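Local structure of maternal effect protein oskar (Drosophila melanogaster, 5A4A) at residues V168-S176 with L188-R197. The protein induces germline formation in the fly and binds RNA through its OSK domain, which has the fold family of SGNH hydrolases. Numbering follows the deposited sequence.
Sequences VRFDCFQAS and LFWNKIGRQR. With SO4 (sulfate ion), chain B; SO4 (sulfate ion), chain C.
A single beta bridge, Phe173 with Trp190, joins the 3-10 turn 170-172 and the residues after it to the N-terminal end of helix 192-204. Gln174 N donates to Phe189 O (3.0 Å), and Asn191 N returns a bond to Cys172 O. Asn191 is the N-cap of the helix and works with both ends of its amide. Its chi1 of 69° turns the amide so that OD1 accepts almost straight from Gly194 N (2.9 Å), while ND2 reaches back to Asp171 O (3.0 Å), which it meets from above the carbonyl plane. With an alanine here, Gly194 N is likely to lose its cap and Asp171 O this donor, leaving the turn less firmly tied to the helix. Gly194 lies close against the turn, where a side chain would collide with Cys172 O; beyond it, Cys172 SG rests on Arg197 CD (3.6 Å). The contact thus ties the loop after strand 154-155 to the start of the last helix of this SGNH-hydrolase-like domain. The side chains of the bridged pair also meet, as an offset edge-to-face pair: the edge of Trp190 is toward the face of Phe173, planes at 88°, with Trp190 CD1 nearest Phe173 CE2. The indole also meets Phe32 of helix 31-40. At the helix start the sulfate of chain B, probably from the crystallisation liquor, is gripped by Lys192 N, by both terminal nitrogens of Arg195 and by Gln174 NE2, whose bond to O4 is nearly linear (2.8 Å, 178°). Arg195 NH1 also donates to Trp190 O, and its NE forms a salt bridge with Glu40.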
loop_
_atom_site.group_PDB
_atom_site.type_symbol
_atom_site.label_atom_id
_atom_site.label_comp_id
_atom_site.label_asym_id
_atom_site.label_seq_id
_atom_site.Cartn_x
_atom_site.Cartn_y
_atom_site.Cartn_z
ATOM N N VAL A 168 -16.840 -9.357 3.759
ATOM C CA VAL A 168 -16.648 -8.029 3.187
ATOM C C VAL A 168 -17.946 -7.216 3.133
ATOM O O VAL A 168 -19.022 -7.741 2.824
ATOM C CB VAL A 168 -15.965 -8.125 1.797
ATOM C CG1 VAL A 168 -16.752 -9.029 0.873
ATOM C CG2 VAL A 168 -15.789 -6.758 1.174
ATOM N N ARG A 169 -17.847 -5.939 3.487
ATOM C CA ARG A 169 -18.976 -5.033 3.369
ATOM C C ARG A 169 -19.032 -4.510 1.946
ATOM O O ARG A 169 -18.359 -3.531 1.622
ATOM C CB ARG A 169 -18.796 -3.838 4.298
ATOM C CG ARG A 169 -18.865 -4.155 5.771
ATOM C CD ARG A 169 -18.637 -2.888 6.573
ATOM N NE ARG A 169 -18.622 -3.140 8.014
ATOM C CZ ARG A 169 -19.708 -3.239 8.771
ATOM N NH1 ARG A 169 -20.907 -3.117 8.228
ATOM N NH2 ARG A 169 -19.596 -3.468 10.072
ATOM N N PHE A 170 -19.832 -5.137 1.092
ATOM C CA PHE A 170 -19.875 -4.696 -0.296
ATOM C C PHE A 170 -20.401 -3.280 -0.475
ATOM O O PHE A 170 -20.175 -2.665 -1.515
ATOM C CB PHE A 170 -20.616 -5.687 -1.185
ATOM C CG PHE A 170 -19.787 -6.867 -1.561
ATOM C CD1 PHE A 170 -18.676 -6.711 -2.375
ATOM C CD2 PHE A 170 -20.092 -8.124 -1.080
ATOM C CE1 PHE A 170 -17.894 -7.793 -2.718
ATOM C CE2 PHE A 170 -19.314 -9.212 -1.420
ATOM C CZ PHE A 170 -18.213 -9.044 -2.242
ATOM N N ASP A 171 -21.067 -2.744 0.543
ATOM C CA ASP A 171 -21.528 -1.362 0.461
ATOM C C ASP A 171 -20.373 -0.355 0.584
ATOM O O ASP A 171 -20.575 0.855 0.469
ATOM C CB ASP A 171 -22.647 -1.082 1.476
ATOM C CG ASP A 171 -22.146 -0.994 2.901
ATOM O OD1 ASP A 171 -21.074 -1.561 3.206
ATOM O OD2 ASP A 171 -22.835 -0.353 3.723
ATOM N N CYS A 172 -19.163 -0.865 0.799
ATOM C CA CYS A 172 -17.960 -0.029 0.845
ATOM C C CYS A 172 -17.106 -0.182 -0.413
ATOM O O CYS A 172 -16.001 0.368 -0.489
ATOM C CB CYS A 172 -17.115 -0.393 2.059
ATOM S SG CYS A 172 -17.873 0.049 3.637
ATOM N N PHE A 173 -17.601 -0.943 -1.383
ATOM C CA PHE A 173 -16.857 -1.185 -2.612
ATOM C C PHE A 173 -17.677 -0.764 -3.810
ATOM O O PHE A 173 -18.907 -0.704 -3.744
ATOM C CB PHE A 173 -16.475 -2.663 -2.743
ATOM C CG PHE A 173 -15.400 -3.090 -1.793
ATOM C CD1 PHE A 173 -15.683 -3.303 -0.449
ATOM C CD2 PHE A 173 -14.101 -3.268 -2.244
ATOM C CE1 PHE A 173 -14.684 -3.680 0.434
ATOM C CE2 PHE A 173 -13.102 -3.648 -1.388
ATOM C CZ PHE A 173 -13.389 -3.862 -0.034
ATOM N N GLN A 174 -16.979 -0.480 -4.900
ATOM C CA GLN A 174 -17.613 -0.185 -6.183
ATOM C C GLN A 174 -18.290 -1.436 -6.738
ATOM O O GLN A 174 -18.045 -2.541 -6.254
ATOM C CB GLN A 174 -16.565 0.376 -7.146
ATOM C CG GLN A 174 -16.098 1.777 -6.729
ATOM C CD GLN A 174 -15.054 2.374 -7.649
ATOM O OE1 GLN A 174 -14.415 1.670 -8.435
ATOM N NE2 GLN A 174 -14.863 3.685 -7.542
ATOM N N ALA A 175 -19.139 -1.261 -7.745
ATOM C CA ALA A 175 -19.951 -2.357 -8.280
ATOM C C ALA A 175 -19.168 -3.313 -9.176
ATOM O O ALA A 175 -19.424 -4.519 -9.174
ATOM C CB ALA A 175 -21.161 -1.807 -9.033
ATOM N N SER A 176 -18.210 -2.771 -9.925
ATOM C CA SER A 176 -17.483 -3.546 -10.925
ATOM C C SER A 176 -15.980 -3.365 -10.807
ATOM O O SER A 176 -15.511 -2.300 -10.423
ATOM C CB SER A 176 -17.914 -3.132 -12.340
ATOM O OG SER A 176 -19.321 -3.186 -12.498
ATOM N N LEU A 188 -11.095 -4.356 -7.351
ATOM C CA LEU A 188 -12.381 -3.801 -6.933
ATOM C C LEU A 188 -12.092 -2.685 -5.931
ATOM O O LEU A 188 -11.680 -2.945 -4.789
ATOM C CB LEU A 188 -13.272 -4.872 -6.280
ATOM C CG LEU A 188 -14.741 -4.446 -6.112
ATOM C CD1 LEU A 188 -15.381 -4.277 -7.498
ATOM C CD2 LEU A 188 -15.531 -5.428 -5.265
ATOM N N PHE A 189 -12.287 -1.441 -6.352
ATOM C CA PHE A 189 -11.874 -0.306 -5.532
ATOM C C PHE A 189 -12.864 0.075 -4.450
ATOM O O PHE A 189 -14.050 -0.239 -4.536
ATOM C CB PHE A 189 -11.551 0.893 -6.417
ATOM C CG PHE A 189 -10.271 0.734 -7.165
ATOM C CD1 PHE A 189 -9.062 1.015 -6.542
ATOM C CD2 PHE A 189 -10.268 0.252 -8.472
ATOM C CE1 PHE A 189 -7.862 0.847 -7.217
ATOM C CE2 PHE A 189 -9.078 0.088 -9.154
ATOM C CZ PHE A 189 -7.873 0.383 -8.527
ATOM N N TRP A 190 -12.350 0.714 -3.399
ATOM C CA TRP A 190 -13.198 1.202 -2.336
ATOM C C TRP A 190 -14.028 2.363 -2.883
ATOM O O TRP A 190 -13.516 3.227 -3.596
ATOM C CB TRP A 190 -12.353 1.670 -1.143
ATOM C CG TRP A 190 -11.244 0.716 -0.743
ATOM C CD1 TRP A 190 -11.243 -0.656 -0.845
ATOM C CD2 TRP A 190 -9.979 1.074 -0.156
ATOM N NE1 TRP A 190 -10.045 -1.162 -0.368
ATOM C CE2 TRP A 190 -9.258 -0.122 0.049
ATOM C CE3 TRP A 190 -9.388 2.291 0.196
ATOM C CZ2 TRP A 190 -7.970 -0.131 0.610
ATOM C CZ3 TRP A 190 -8.110 2.281 0.742
ATOM C CH2 TRP A 190 -7.416 1.076 0.944
ATOM N N ASN A 191 -15.315 2.379 -2.549
ATOM C CA ASN A 191 -16.172 3.469 -3.014
ATOM C C ASN A 191 -16.053 4.662 -2.067
ATOM O O ASN A 191 -15.172 4.674 -1.210
ATOM C CB ASN A 191 -17.624 3.015 -3.234
ATOM C CG ASN A 191 -18.352 2.669 -1.945
ATOM O OD1 ASN A 191 -17.849 2.869 -0.845
ATOM N ND2 ASN A 191 -19.558 2.146 -2.086
ATOM N N LYS A 192 -16.912 5.668 -2.224
ATOM C CA LYS A 192 -16.791 6.863 -1.388
ATOM C C LYS A 192 -16.870 6.540 0.107
ATOM O O LYS A 192 -16.084 7.043 0.905
ATOM C CB LYS A 192 -17.833 7.926 -1.764
ATOM C CG LYS A 192 -17.721 9.188 -0.907
ATOM C CD LYS A 192 -18.479 10.364 -1.512
ATOM C CE LYS A 192 -17.630 11.638 -1.540
ATOM N NZ LYS A 192 -17.298 12.048 -2.937
ATOM N N ILE A 193 -17.824 5.693 0.472
ATOM C CA ILE A 193 -17.995 5.279 1.867
ATOM C C ILE A 193 -16.770 4.495 2.358
ATOM O O ILE A 193 -16.251 4.737 3.457
ATOM C CB ILE A 193 -19.269 4.428 2.026
ATOM C CG1 ILE A 193 -20.502 5.240 1.623
ATOM C CG2 ILE A 193 -19.393 3.896 3.443
ATOM C CD1 ILE A 193 -21.752 4.394 1.406
ATOM N N GLY A 194 -16.317 3.552 1.537
ATOM C CA GLY A 194 -15.152 2.746 1.854
ATOM C C GLY A 194 -13.892 3.566 2.027
ATOM O O GLY A 194 -13.161 3.383 3.007
ATOM N N ARG A 195 -13.637 4.473 1.090
ATOM C CA ARG A 195 -12.463 5.338 1.192
ATOM C C ARG A 195 -12.488 6.178 2.454
ATOM O O ARG A 195 -11.480 6.343 3.118
ATOM C CB ARG A 195 -12.369 6.249 -0.034
ATOM C CG ARG A 195 -12.088 5.527 -1.326
ATOM C CD ARG A 195 -11.777 6.500 -2.458
ATOM N NE ARG A 195 -12.858 7.440 -2.774
ATOM C CZ ARG A 195 -13.845 7.194 -3.633
ATOM N NH1 ARG A 195 -13.940 6.012 -4.207
ATOM N NH2 ARG A 195 -14.758 8.119 -3.895
ATOM N N GLN A 196 -13.645 6.726 2.784
ATOM C CA GLN A 196 -13.708 7.556 3.979
ATOM C C GLN A 196 -13.521 6.735 5.253
ATOM O O GLN A 196 -12.867 7.197 6.174
ATOM C CB GLN A 196 -14.974 8.422 4.040
ATOM C CG GLN A 196 -14.797 9.683 4.908
ATOM C CD GLN A 196 -13.617 10.570 4.472
ATOM O OE1 GLN A 196 -12.850 11.053 5.308
ATOM N NE2 GLN A 196 -13.485 10.801 3.162
ATOM N N ARG A 197 -14.056 5.515 5.294
ATOM C CA ARG A 197 -13.835 4.647 6.462
ATOM C C ARG A 197 -12.352 4.347 6.681
ATOM O O ARG A 197 -11.869 4.416 7.812
ATOM C CB ARG A 197 -14.641 3.346 6.367
ATOM C CG ARG A 197 -16.134 3.528 6.652
ATOM C CD ARG A 197 -16.935 2.262 6.329
ATOM N NE ARG A 197 -16.748 1.200 7.310
ATOM C CZ ARG A 197 -17.454 1.096 8.432
ATOM N NH1 ARG A 197 -18.375 1.999 8.723
ATOM N NH2 ARG A 197 -17.227 0.103 9.276
HETATM S S SO4 B . -17.460 6.177 -5.843
HETATM O O1 SO4 B . -18.209 5.927 -7.068
HETATM O O2 SO4 B . -16.821 7.484 -5.899
HETATM O O3 SO4 B . -18.369 6.156 -4.698
HETATM O O4 SO4 B . -16.437 5.146 -5.722
HETATM S S SO4 C . -18.929 1.485 -10.124
HETATM O O1 SO4 C . -19.993 1.769 -11.078
HETATM O O2 SO4 C . -17.943 2.572 -10.148
HETATM O O3 SO4 C . -19.524 1.399 -8.787
HETATM O O4 SO4 C . -18.261 0.236 -10.492
HETATM O O HOH W 1 -13.685 -0.949 -8.826
#